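Local coordinates for protein CalG4 (Micromonospora echinospora, PDB 3IA7) that adopts the two-domain GT-B fold, is related to the erythromycin biosynthesis protein CIII family, and binds calcium ions where its subunits meet in the dimer, at residues P222-P226 against S293-H297; P232-L238 against P260-A266; T303-T307 against A327-S333; F314-P319 against V373-Q377. One frame throughout, in Å; residues are numbered along the deposited sequence.

Overall arrangement
Read from the N terminus, the chain first completes one parallel sheet, and all four contacts then fall in the part built on the second. Interaction 1 brings the loop 222-226 against helix 291-295 and closes a long loop. Nested inside that loop, interaction 2 pairs strands 233-237 and 262-266, and the two contacts touch where Trp-224 packs on Val-264. In series after both comes interaction 3, which joins the turn following strand 298-303 to the start of helix 331-339. Interaction 4 crosses it, since segment 314-319 lies within the loop of interaction 3 while its partner, 373-377, follows later on helix 367-381. Together they tie sheet, flanking helices and subunit interface.

Interaction 1: residues P222-P226 against S293-H297; sequences PGWQP and SVLAH. With CA (calcium ion), chain E.
Gln-225 and His-297 share one calcium ion, OE1 of Gln-225 lying 2.4 Å and NE2 of His-297 2.6 Å from the metal. Two waters also bind it, and Leu-42 O and Glu-46 of the second subunit join from across the dimer interface. Although the Gln-225 CB leaves its backbone away from 293-297, a bend at chi2 (-72°) swings the amide back to the metal. The calcium lies in the plane of the imidazole, at its edge. Over one face of that ring sits Pro-226, its CD 3.6 Å from the His-297 centroid in a CH-pi contact. In the second shell, His-297 ND1 donates to Ser-293 O at 2.7 Å, which limits rotation of the ring. Trp-224 turns its edge toward the His-297 face in an offset edge-to-face pair, the planes 65° apart. Val-294 CG2 in turn lies over a face of the indole in a CH-pi contact, 4.2 Å from the centroid of the Trp-224 five-membered ring, while Trp-224 NE1 bonds to Glu-284. The chemistry is complementary at the two imidazole nitrogens: ND1 donates to a backbone carbonyl, which is consistent with an unprotonated NE2 binding the metal that joins two subunits.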
loop_
_atom_site.group_PDB
_atom_site.type_symbol
_atom_site.label_atom_id
_atom_site.label_comp_id
_atom_site.label_asym_id
_atom_site.label_seq_id
_atom_site.Cartn_x
_atom_site.Cartn_y
_atom_site.Cartn_z
ATOM N N PRO A 222 -5.088 -0.981 11.375
ATOM C CA PRO A 222 -5.196 0.110 12.346
ATOM C C PRO A 222 -5.361 1.454 11.647
ATOM O O PRO A 222 -4.361 2.081 11.249
ATOM C CB PRO A 222 -3.855 0.048 13.118
ATOM C CG PRO A 222 -3.226 -1.282 12.751
ATOM C CD PRO A 222 -3.769 -1.646 11.407
ATOM N N GLY A 223 -6.610 1.901 11.479
ATOM C CA GLY A 223 -6.870 3.142 10.754
ATOM C C GLY A 223 -7.148 4.345 11.651
ATOM O O GLY A 223 -7.911 4.257 12.618
ATOM N N TRP A 224 -6.535 5.473 11.317
ATOM C CA TRP A 224 -6.784 6.732 12.014
ATOM C C TRP A 224 -8.228 7.215 11.718
ATOM O O TRP A 224 -8.693 7.072 10.590
ATOM C CB TRP A 224 -5.753 7.753 11.536
ATOM C CG TRP A 224 -5.893 9.125 12.113
ATOM C CD1 TRP A 224 -5.216 9.645 13.200
ATOM C CD2 TRP A 224 -6.769 10.161 11.649
ATOM N NE1 TRP A 224 -5.613 10.960 13.416
ATOM C CE2 TRP A 224 -6.572 11.291 12.497
ATOM C CE3 TRP A 224 -7.708 10.247 10.610
ATOM C CZ2 TRP A 224 -7.257 12.487 12.312
ATOM C CZ3 TRP A 224 -8.394 11.436 10.436
ATOM C CH2 TRP A 224 -8.167 12.535 11.287
ATOM N N GLN A 225 -8.915 7.754 12.730
ATOM C CA GLN A 225 -10.248 8.353 12.571
ATOM C C GLN A 225 -10.242 9.826 13.087
ATOM O O GLN A 225 -9.514 10.154 14.030
ATOM C CB GLN A 225 -11.319 7.528 13.321
ATOM C CG GLN A 225 -11.413 5.993 12.973
ATOM C CD GLN A 225 -12.022 5.720 11.554
ATOM O OE1 GLN A 225 -12.577 6.614 10.929
ATOM N NE2 GLN A 225 -11.889 4.486 11.063
ATOM N N PRO A 226 -11.080 10.710 12.499
ATOM C CA PRO A 226 -11.122 12.100 12.933
ATOM C C PRO A 226 -11.815 12.186 14.317
ATOM O O PRO A 226 -12.511 11.225 14.701
ATOM C CB PRO A 226 -11.958 12.792 11.820
ATOM C CG PRO A 226 -12.852 11.723 11.296
ATOM C CD PRO A 226 -12.026 10.444 11.400
ATOM N N SER A 293 -5.495 7.022 5.381
ATOM C CA SER A 293 -6.555 7.084 6.397
ATOM C C SER A 293 -6.859 8.548 6.693
ATOM O O SER A 293 -8.028 8.965 6.845
ATOM C CB SER A 293 -6.124 6.359 7.690
ATOM O OG SER A 293 -5.638 5.049 7.356
ATOM N N VAL A 294 -5.807 9.347 6.752
ATOM C CA VAL A 294 -6.027 10.792 7.037
ATOM C C VAL A 294 -6.631 11.461 5.803
ATOM O O VAL A 294 -7.641 12.192 5.923
ATOM C CB VAL A 294 -4.778 11.474 7.532
ATOM C CG1 VAL A 294 -5.023 12.962 7.843
ATOM C CG2 VAL A 294 -4.251 10.718 8.754
ATOM N N LEU A 295 -6.057 11.205 4.621
ATOM C CA LEU A 295 -6.563 11.844 3.369
ATOM C C LEU A 295 -8.001 11.483 3.113
ATOM O O LEU A 295 -8.751 12.297 2.557
ATOM C CB LEU A 295 -5.717 11.501 2.114
ATOM C CG LEU A 295 -4.337 12.201 2.090
ATOM C CD1 LEU A 295 -3.315 11.543 1.147
ATOM C CD2 LEU A 295 -4.460 13.676 1.831
ATOM N N ALA A 296 -8.407 10.267 3.478
ATOM C CA ALA A 296 -9.822 9.896 3.250
ATOM C C ALA A 296 -10.812 10.835 3.960
ATOM O O ALA A 296 -11.951 10.890 3.572
ATOM C CB ALA A 296 -10.101 8.385 3.618
ATOM N N HIS A 297 -10.376 11.543 5.009
ATOM C CA HIS A 297 -11.232 12.454 5.772
ATOM C C HIS A 297 -10.848 13.912 5.518
ATOM O O HIS A 297 -11.530 14.821 5.974
ATOM C CB HIS A 297 -11.159 12.168 7.282
ATOM C CG HIS A 297 -11.471 10.752 7.638
ATOM N ND1 HIS A 297 -10.507 9.772 7.679
ATOM C CD2 HIS A 297 -12.646 10.140 7.924
ATOM C CE1 HIS A 297 -11.074 8.611 7.981
ATOM N NE2 HIS A 297 -12.366 8.809 8.157
HETATM CA CA CA E . -13.802 6.835 8.921
HETATM O O HOH W 1 -15.693 7.554 7.812
HETATM O O HOH W 2 -14.899 8.279 10.423
#

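Interaction 2: residues P232-L238 against P260-A266; sequences PVLLVSL and PWHVVMA
Pro-232 points its CB at one face of the Trp-261 indole, CB lying 3.8 Å from the centroid of the Trp-261 six-membered ring, 14° off the normal. The same indole presents its edge to the backbone of the neighbouring strand, where CZ3 of Trp-261 comes within 3.6 Å of Val-233 O. Beyond the segments, Trp-261 NE1 bonds to Glu-361 and Phe-256 meets the ring edge-to-face. Farther along, Leu-234, Val-236, Val-263 and Met-265 (a selenomethionine) share one face of the sheet. There the beta-branched pair meets obliquely, Val-236 CG2 standing 3.8 Å from Val-263 CG1, and Phe-256 of helix 246-256 packs on Leu-234 and Val-263. The other face carries Val-233, Leu-235, His-262 and Val-264. Leu-235 bends at chi2 (59°), which carries its CD1 to 3.5 Å from Val-264 O, and helix 291-295 closes over Leu-235. Five nearly straight backbone bonds hold the register, from His-262 N to Pro-232 O at 2.9 Å through Ala-266 N to Val-236 O at 2.8 Å. Two adjacent parallel strands linked through helix 246-256 form the beta-alpha-beta crossover of Rossmann-like sheets, here in the C-terminal half of a GT-B fold.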
loop_
_atom_site.group_PDB
_atom_site.type_symbol
_atom_site.label_atom_id
_atom_site.label_comp_id
_atom_site.label_asym_id
_atom_site.label_seq_id
_atom_site.Cartn_x
_atom_site.Cartn_y
_atom_site.Cartn_z
ATOM N N PRO A 232 -13.327 19.470 10.048
ATOM C CA PRO A 232 -12.532 19.757 8.850
ATOM C C PRO A 232 -11.095 19.331 9.136
ATOM O O PRO A 232 -10.537 19.701 10.184
ATOM C CB PRO A 232 -12.616 21.284 8.712
ATOM C CG PRO A 232 -13.708 21.723 9.664
ATOM C CD PRO A 232 -13.691 20.713 10.767
ATOM N N VAL A 233 -10.560 18.441 8.316
ATOM C CA VAL A 233 -9.257 17.845 8.621
ATOM C C VAL A 233 -8.235 18.389 7.597
ATOM O O VAL A 233 -8.506 18.429 6.396
ATOM C CB VAL A 233 -9.281 16.295 8.588
ATOM C CG1 VAL A 233 -7.846 15.720 8.793
ATOM C CG2 VAL A 233 -10.221 15.708 9.697
ATOM N N LEU A 234 -7.073 18.798 8.100
ATOM C CA LEU A 234 -5.947 19.150 7.269
ATOM C C LEU A 234 -4.813 18.177 7.480
ATOM O O LEU A 234 -4.419 17.909 8.639
ATOM C CB LEU A 234 -5.482 20.576 7.591
ATOM C CG LEU A 234 -4.200 21.077 6.875
ATOM C CD1 LEU A 234 -4.351 21.228 5.328
ATOM C CD2 LEU A 234 -3.718 22.372 7.481
ATOM N N LEU A 235 -4.257 17.645 6.383
ATOM C CA LEU A 235 -2.985 16.908 6.474
ATOM C C LEU A 235 -1.855 17.834 6.049
ATOM O O LEU A 235 -1.915 18.469 4.987
ATOM C CB LEU A 235 -2.992 15.636 5.596
ATOM C CG LEU A 235 -1.664 14.800 5.505
ATOM C CD1 LEU A 235 -1.237 14.352 6.844
ATOM C CD2 LEU A 235 -1.851 13.584 4.620
ATOM N N VAL A 236 -0.833 17.894 6.864
ATOM C CA VAL A 236 0.362 18.654 6.567
ATOM C C VAL A 236 1.565 17.693 6.482
ATOM O O VAL A 236 1.842 16.922 7.420
ATOM C CB VAL A 236 0.694 19.695 7.670
ATOM C CG1 VAL A 236 1.991 20.459 7.263
ATOM C CG2 VAL A 236 -0.482 20.644 7.881
ATOM N N SER A 237 2.283 17.737 5.370
ATOM C CA SER A 237 3.455 16.847 5.252
ATOM C C SER A 237 4.514 17.484 4.381
ATOM O O SER A 237 4.172 18.028 3.348
ATOM C CB SER A 237 3.004 15.534 4.615
ATOM O OG SER A 237 4.102 14.646 4.539
ATOM N N LEU A 238 5.793 17.385 4.745
ATOM C CA LEU A 238 6.860 17.898 3.878
ATOM C C LEU A 238 7.767 16.782 3.381
ATOM O O LEU A 238 8.864 17.035 2.883
ATOM C CB LEU A 238 7.724 18.926 4.626
ATOM C CG LEU A 238 7.072 20.244 5.095
ATOM C CD1 LEU A 238 8.178 21.175 5.684
ATOM C CD2 LEU A 238 6.335 20.923 3.955
ATOM N N PRO A 260 -12.065 25.349 14.275
ATOM C CA PRO A 260 -12.596 23.992 14.359
ATOM C C PRO A 260 -11.744 22.949 13.626
ATOM O O PRO A 260 -12.048 21.790 13.668
ATOM C CB PRO A 260 -13.947 24.097 13.635
ATOM C CG PRO A 260 -14.248 25.580 13.629
ATOM C CD PRO A 260 -12.911 26.190 13.415
ATOM N N TRP A 261 -10.681 23.359 12.964
ATOM C CA TRP A 261 -9.897 22.378 12.210
ATOM C C TRP A 261 -9.232 21.376 13.109
ATOM O O TRP A 261 -8.922 21.673 14.256
ATOM C CB TRP A 261 -8.823 23.049 11.367
ATOM C CG TRP A 261 -9.361 23.771 10.147
ATOM C CD1 TRP A 261 -9.864 25.040 10.106
ATOM C CD2 TRP A 261 -9.377 23.285 8.804
ATOM N NE1 TRP A 261 -10.214 25.363 8.820
ATOM C CE2 TRP A 261 -9.925 24.306 8.001
ATOM C CE3 TRP A 261 -8.977 22.073 8.198
ATOM C CZ2 TRP A 261 -10.076 24.174 6.626
ATOM C CZ3 TRP A 261 -9.158 21.923 6.821
ATOM C CH2 TRP A 261 -9.674 22.973 6.049
ATOM N N HIS A 262 -9.009 20.186 12.567
ATOM C CA HIS A 262 -8.118 19.206 13.197
ATOM C C HIS A 262 -6.964 18.969 12.254
ATOM O O HIS A 262 -7.169 18.572 11.072
ATOM C CB HIS A 262 -8.817 17.890 13.510
ATOM C CG HIS A 262 -7.917 16.920 14.237
ATOM N ND1 HIS A 262 -7.742 16.949 15.608
ATOM C CD2 HIS A 262 -7.114 15.932 13.780
ATOM C CE1 HIS A 262 -6.891 15.997 15.966
ATOM N NE2 HIS A 262 -6.487 15.378 14.874
ATOM N N VAL A 263 -5.750 19.193 12.761
ATOM C CA VAL A 263 -4.549 19.183 11.882
ATOM C C VAL A 263 -3.685 17.958 12.219
ATOM O O VAL A 263 -3.321 17.729 13.403
ATOM C CB VAL A 263 -3.728 20.518 12.023
ATOM C CG1 VAL A 263 -2.422 20.470 11.133
ATOM C CG2 VAL A 263 -4.632 21.741 11.653
ATOM N N VAL A 264 -3.345 17.187 11.190
ATOM C CA VAL A 264 -2.395 16.078 11.349
ATOM C C VAL A 264 -1.106 16.423 10.617
ATOM O O VAL A 264 -1.137 16.672 9.405
ATOM C CB VAL A 264 -2.953 14.741 10.811
ATOM C CG1 VAL A 264 -1.903 13.621 10.993
ATOM C CG2 VAL A 264 -4.299 14.411 11.456
HETATM N N MSE A 265 -0.008 16.489 11.369
HETATM C CA MSE A 265 1.268 16.861 10.777
HETATM C C MSE A 265 2.169 15.645 10.772
HETATM O O MSE A 265 2.437 15.058 11.828
HETATM C CB MSE A 265 1.917 18.056 11.489
HETATM C CG MSE A 265 0.892 19.167 11.849
HETATM SE SE MSE A 265 1.764 20.842 12.173
HETATM C CE MSE A 265 2.569 20.297 13.930
ATOM N N ALA A 266 2.616 15.248 9.579
ATOM C CA ALA A 266 3.594 14.153 9.405
ATOM C C ALA A 266 4.957 14.796 9.195
ATOM O O ALA A 266 5.186 15.483 8.174
ATOM C CB ALA A 266 3.240 13.305 8.205
HETATM O O HOH W 3 7.369 16.195 6.688
#

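Interaction 3: residues T303-T307 against A327-S333; sequences THGTT and ATEAAPS
Ser-333 grips Gly-305 O through OG at 2.6 Å, tying helix 331-339 to the turn that follows a parallel strand and starts helix 307-315, a beta-to-alpha connection of the GT-B C-terminal domain. The donor lies in the plane of the carbonyl, and the serine, with chi1 at 31°, well short of the usual staggered value, probably makes this adjustment to reach it. The same placement presses Ser-333 CB to 3.4 Å from Thr-307 CG2, tighter than ordinary van der Waals contact. His-304 sets its CG between backbone N and carbonyl carbon (chi1 52°), and this turns the ring edge to Ala-327 CB, 3.8 Å from CD2 of His-304. Gly-305 follows with a positive phi of 99°, which suits a residue without a side chain. Beneath this turn Ala-330 CB comes within 3.1 Å of His-304 O, a buried carbonyl that finds no polar partner. Thr-306 occupies the N-cap of helix 307-315, and its CG2, anti to its own carbonyl carbon, approaches the Ala-327 methyl. In the first turn of that helix, Thr-307 N donates to a water at 3.0 Å, and the water gives a weak bond to Glu-329 O.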
loop_
_atom_site.group_PDB
_atom_site.type_symbol
_atom_site.label_atom_id
_atom_site.label_comp_id
_atom_site.label_asym_id
_atom_site.label_seq_id
_atom_site.Cartn_x
_atom_site.Cartn_y
_atom_site.Cartn_z
ATOM N N THR A 303 1.347 20.531 1.451
ATOM C CA THR A 303 2.441 19.609 1.127
ATOM C C THR A 303 3.502 20.272 0.283
ATOM O O THR A 303 3.278 21.359 -0.244
ATOM C CB THR A 303 1.931 18.291 0.427
ATOM O OG1 THR A 303 3.031 17.397 0.246
ATOM C CG2 THR A 303 1.346 18.577 -0.935
ATOM N N HIS A 304 4.674 19.635 0.191
ATOM C CA HIS A 304 5.789 20.119 -0.638
ATOM C C HIS A 304 5.547 19.968 -2.163
ATOM O O HIS A 304 6.061 20.753 -2.963
ATOM C CB HIS A 304 7.116 19.462 -0.215
ATOM C CG HIS A 304 7.057 17.963 -0.158
ATOM N ND1 HIS A 304 6.039 17.276 0.485
ATOM C CD2 HIS A 304 7.885 17.015 -0.662
ATOM C CE1 HIS A 304 6.227 15.975 0.346
ATOM N NE2 HIS A 304 7.348 15.788 -0.334
ATOM N N GLY A 305 4.777 18.987 -2.580
ATOM C CA GLY A 305 4.375 18.962 -3.994
ATOM C C GLY A 305 5.183 18.036 -4.902
ATOM O O GLY A 305 5.147 18.185 -6.116
ATOM N N THR A 306 5.923 17.094 -4.317
ATOM C CA THR A 306 6.545 16.024 -5.101
ATOM C C THR A 306 5.429 15.217 -5.804
ATOM O O THR A 306 4.314 15.096 -5.271
ATOM C CB THR A 306 7.384 15.082 -4.203
ATOM O OG1 THR A 306 6.574 14.635 -3.107
ATOM C CG2 THR A 306 8.584 15.842 -3.642
ATOM N N THR A 307 5.726 14.706 -7.000
ATOM C CA THR A 307 4.717 13.987 -7.795
ATOM C C THR A 307 4.030 12.894 -6.985
ATOM O O THR A 307 2.809 12.733 -7.082
ATOM C CB THR A 307 5.310 13.332 -9.046
ATOM O OG1 THR A 307 6.319 12.437 -8.625
ATOM C CG2 THR A 307 5.953 14.362 -9.955
ATOM N N ALA A 327 11.080 21.349 -1.254
ATOM C CA ALA A 327 11.635 20.253 -2.041
ATOM C C ALA A 327 12.034 20.766 -3.421
ATOM O O ALA A 327 11.176 21.136 -4.208
ATOM C CB ALA A 327 10.618 19.113 -2.153
ATOM N N THR A 328 13.333 20.817 -3.713
ATOM C CA THR A 328 13.783 21.174 -5.076
ATOM C C THR A 328 13.181 20.260 -6.167
ATOM O O THR A 328 12.868 20.717 -7.274
ATOM C CB THR A 328 15.325 21.245 -5.199
ATOM O OG1 THR A 328 15.927 20.207 -4.407
ATOM C CG2 THR A 328 15.831 22.605 -4.722
ATOM N N GLU A 329 12.980 18.990 -5.829
ATOM C CA GLU A 329 12.349 18.016 -6.737
ATOM C C GLU A 329 10.885 18.332 -7.070
ATOM O O GLU A 329 10.334 17.798 -8.039
ATOM C CB GLU A 329 12.430 16.616 -6.135
ATOM C CG GLU A 329 13.846 16.181 -5.797
ATOM C CD GLU A 329 13.905 15.179 -4.645
ATOM O OE1 GLU A 329 12.838 14.898 -4.031
ATOM O OE2 GLU A 329 15.030 14.681 -4.365
ATOM N N ALA A 330 10.256 19.196 -6.276
ATOM C CA ALA A 330 8.814 19.454 -6.398
ATOM C C ALA A 330 8.390 20.475 -7.473
ATOM O O ALA A 330 7.199 20.592 -7.768
ATOM C CB ALA A 330 8.228 19.851 -5.043
ATOM N N ALA A 331 9.332 21.216 -8.059
ATOM C CA ALA A 331 8.939 22.322 -8.961
ATOM C C ALA A 331 8.067 21.891 -10.191
ATOM O O ALA A 331 7.002 22.465 -10.393
ATOM C CB ALA A 331 10.158 23.199 -9.371
ATOM N N PRO A 332 8.509 20.891 -10.992
ATOM C CA PRO A 332 7.694 20.422 -12.139
ATOM C C PRO A 332 6.270 19.965 -11.761
ATOM O O PRO A 332 5.296 20.399 -12.397
ATOM C CB PRO A 332 8.474 19.215 -12.651
ATOM C CG PRO A 332 9.881 19.437 -12.196
ATOM C CD PRO A 332 9.783 20.140 -10.892
ATOM N N SER A 333 6.154 19.090 -10.754
ATOM C CA SER A 333 4.810 18.645 -10.290
ATOM C C SER A 333 4.021 19.784 -9.724
ATOM O O SER A 333 2.877 19.954 -10.077
ATOM C CB SER A 333 4.878 17.531 -9.258
ATOM O OG SER A 333 6.060 17.669 -8.489
HETATM O O HOH W 4 8.646 14.851 -7.732
#

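Interaction 4: residues F314-P319 against V373-Q377; sequences FAAGVP and VRRMQ
Gln-377 reaches along the end of helix 307-315 with every side-chain atom beyond CA in contact. CB of Gln-377 sits 3.2 Å from Phe-314 O, a carbonyl already accepting the backbone bond from Gly-317 N. With CG anti to the backbone N (chi1 175°) and the chain extended beyond it, the side chain continues straight past the helix terminus, CG of Gln-377 passing 3.4 Å from Ala-315 O. The amide carbon CD lies against the backbone N of Gly-317, while OE1 of Gln-377 meets Gly-317 CA at 3.6 Å. At the tip, NE2 of Gln-377 donates to Ala-315 O over 3.2 Å. That bond is bent, with the donor 38° out of the carbonyl plane and off the lone-pair direction. NE2 of Gln-377 also donates to a water 2.9 Å away, and this water in turn bonds to Ala-316 O.

Below the glutamine, the contact becomes apolar. Val-373 crosses Phe-314 at about a right angle, CG1 of Val-373 lying 3.8 Å from CD1 of Phe-314, and selenomethionine Met-376 crosses it obliquely, CG of Met-376 lying 3.7 Å from CD2 of Phe-314. The two valine branches divide the work, since CG1 also rests on the Gly-317 carbonyl carbon while CG2 touches Pro-319. Ile-380, one turn on, packs against Phe-314 as well. Gly-317 closes the helix in a Schellman motif, and the chain then runs through Pro-319 into strand 320-322, a helix-to-strand return of the alpha/beta C-terminal domain of the GT-B fold.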
loop_
_atom_site.group_PDB
_atom_site.type_symbol
_atom_site.label_atom_id
_atom_site.label_comp_id
_atom_site.label_asym_id
_atom_site.label_seq_id
_atom_site.Cartn_x
_atom_site.Cartn_y
_atom_site.Cartn_z
ATOM N N PHE A 314 -4.541 13.505 -4.687
ATOM C CA PHE A 314 -5.607 13.442 -5.679
ATOM C C PHE A 314 -6.343 12.084 -5.728
ATOM O O PHE A 314 -7.528 12.093 -5.976
ATOM C CB PHE A 314 -5.055 13.795 -7.050
ATOM C CG PHE A 314 -4.514 15.204 -7.139
ATOM C CD1 PHE A 314 -4.959 16.222 -6.273
ATOM C CD2 PHE A 314 -3.557 15.491 -8.081
ATOM C CE1 PHE A 314 -4.465 17.530 -6.382
ATOM C CE2 PHE A 314 -3.059 16.742 -8.218
ATOM C CZ PHE A 314 -3.480 17.782 -7.356
ATOM N N ALA A 315 -5.647 10.951 -5.473
ATOM C CA ALA A 315 -6.297 9.612 -5.379
ATOM C C ALA A 315 -7.474 9.659 -4.392
ATOM O O ALA A 315 -8.442 8.932 -4.549
ATOM C CB ALA A 315 -5.302 8.514 -4.922
ATOM N N ALA A 316 -7.344 10.499 -3.368
ATOM C CA ALA A 316 -8.406 10.628 -2.378
ATOM C C ALA A 316 -9.348 11.821 -2.632
ATOM O O ALA A 316 -10.209 12.137 -1.774
ATOM C CB ALA A 316 -7.817 10.666 -0.940
ATOM N N GLY A 317 -9.153 12.507 -3.764
ATOM C CA GLY A 317 -9.932 13.729 -4.115
ATOM C C GLY A 317 -9.705 14.898 -3.164
ATOM O O GLY A 317 -10.606 15.697 -2.978
ATOM N N VAL A 318 -8.492 15.060 -2.660
ATOM C CA VAL A 318 -8.164 16.162 -1.733
ATOM C C VAL A 318 -7.379 17.234 -2.452
ATOM O O VAL A 318 -6.285 16.935 -2.973
ATOM C CB VAL A 318 -7.283 15.665 -0.567
ATOM C CG1 VAL A 318 -6.882 16.804 0.417
ATOM C CG2 VAL A 318 -8.025 14.549 0.173
ATOM N N PRO A 319 -7.882 18.475 -2.423
ATOM C CA PRO A 319 -7.149 19.573 -3.055
ATOM C C PRO A 319 -5.905 20.010 -2.250
ATOM O O PRO A 319 -5.847 19.802 -1.037
ATOM C CB PRO A 319 -8.196 20.718 -3.147
ATOM C CG PRO A 319 -9.123 20.478 -2.001
ATOM C CD PRO A 319 -9.157 18.922 -1.810
ATOM N N VAL A 373 -10.333 18.515 -9.020
ATOM C CA VAL A 373 -9.654 17.462 -8.244
ATOM C C VAL A 373 -10.476 16.119 -8.283
ATOM O O VAL A 373 -9.913 15.000 -8.359
ATOM C CB VAL A 373 -9.319 17.947 -6.803
ATOM C CG1 VAL A 373 -8.755 16.789 -5.999
ATOM C CG2 VAL A 373 -8.258 19.079 -6.849
ATOM N N ARG A 374 -11.785 16.230 -8.200
ATOM C CA ARG A 374 -12.622 15.025 -8.288
ATOM C C ARG A 374 -12.498 14.333 -9.670
ATOM O O ARG A 374 -12.455 13.107 -9.743
ATOM C CB ARG A 374 -14.064 15.352 -7.944
ATOM C CG ARG A 374 -14.193 15.508 -6.451
ATOM C CD ARG A 374 -15.595 15.626 -6.011
ATOM N NE ARG A 374 -15.648 16.050 -4.616
ATOM C CZ ARG A 374 -16.709 16.640 -4.088
ATOM N NH1 ARG A 374 -17.761 16.884 -4.851
ATOM N NH2 ARG A 374 -16.710 16.990 -2.812
ATOM N N ARG A 375 -12.399 15.125 -10.739
ATOM C CA ARG A 375 -12.113 14.577 -12.087
ATOM C C ARG A 375 -10.750 13.914 -12.118
ATOM O O ARG A 375 -10.582 12.812 -12.687
ATOM C CB ARG A 375 -12.247 15.671 -13.166
ATOM C CG ARG A 375 -13.717 16.022 -13.517
ATOM C CD ARG A 375 -14.096 15.541 -14.967
ATOM N NE ARG A 375 -15.006 16.483 -15.642
ATOM C CZ ARG A 375 -15.075 16.674 -16.963
ATOM N NH1 ARG A 375 -14.290 15.990 -17.800
ATOM N NH2 ARG A 375 -15.934 17.557 -17.456
HETATM N N MSE A 376 -9.766 14.539 -11.476
HETATM C CA MSE A 376 -8.410 13.923 -11.399
HETATM C C MSE A 376 -8.431 12.615 -10.598
HETATM O O MSE A 376 -7.733 11.671 -10.944
HETATM C CB MSE A 376 -7.357 14.889 -10.775
HETATM C CG MSE A 376 -5.919 14.269 -10.685
HETATM SE SE MSE A 376 -5.240 13.775 -12.485
HETATM C CE MSE A 376 -4.922 15.445 -13.351
ATOM N N GLN A 377 -9.190 12.583 -9.511
ATOM C CA GLN A 377 -9.372 11.354 -8.731
ATOM C C GLN A 377 -9.895 10.200 -9.590
ATOM O O GLN A 377 -9.411 9.053 -9.489
ATOM C CB GLN A 377 -10.315 11.595 -7.538
ATOM C CG GLN A 377 -10.685 10.334 -6.713
ATOM C CD GLN A 377 -11.599 10.678 -5.514
ATOM O OE1 GLN A 377 -12.417 11.566 -5.601
ATOM N NE2 GLN A 377 -11.469 9.936 -4.421
HETATM O O HOH W 5 -12.775 10.100 -1.846
#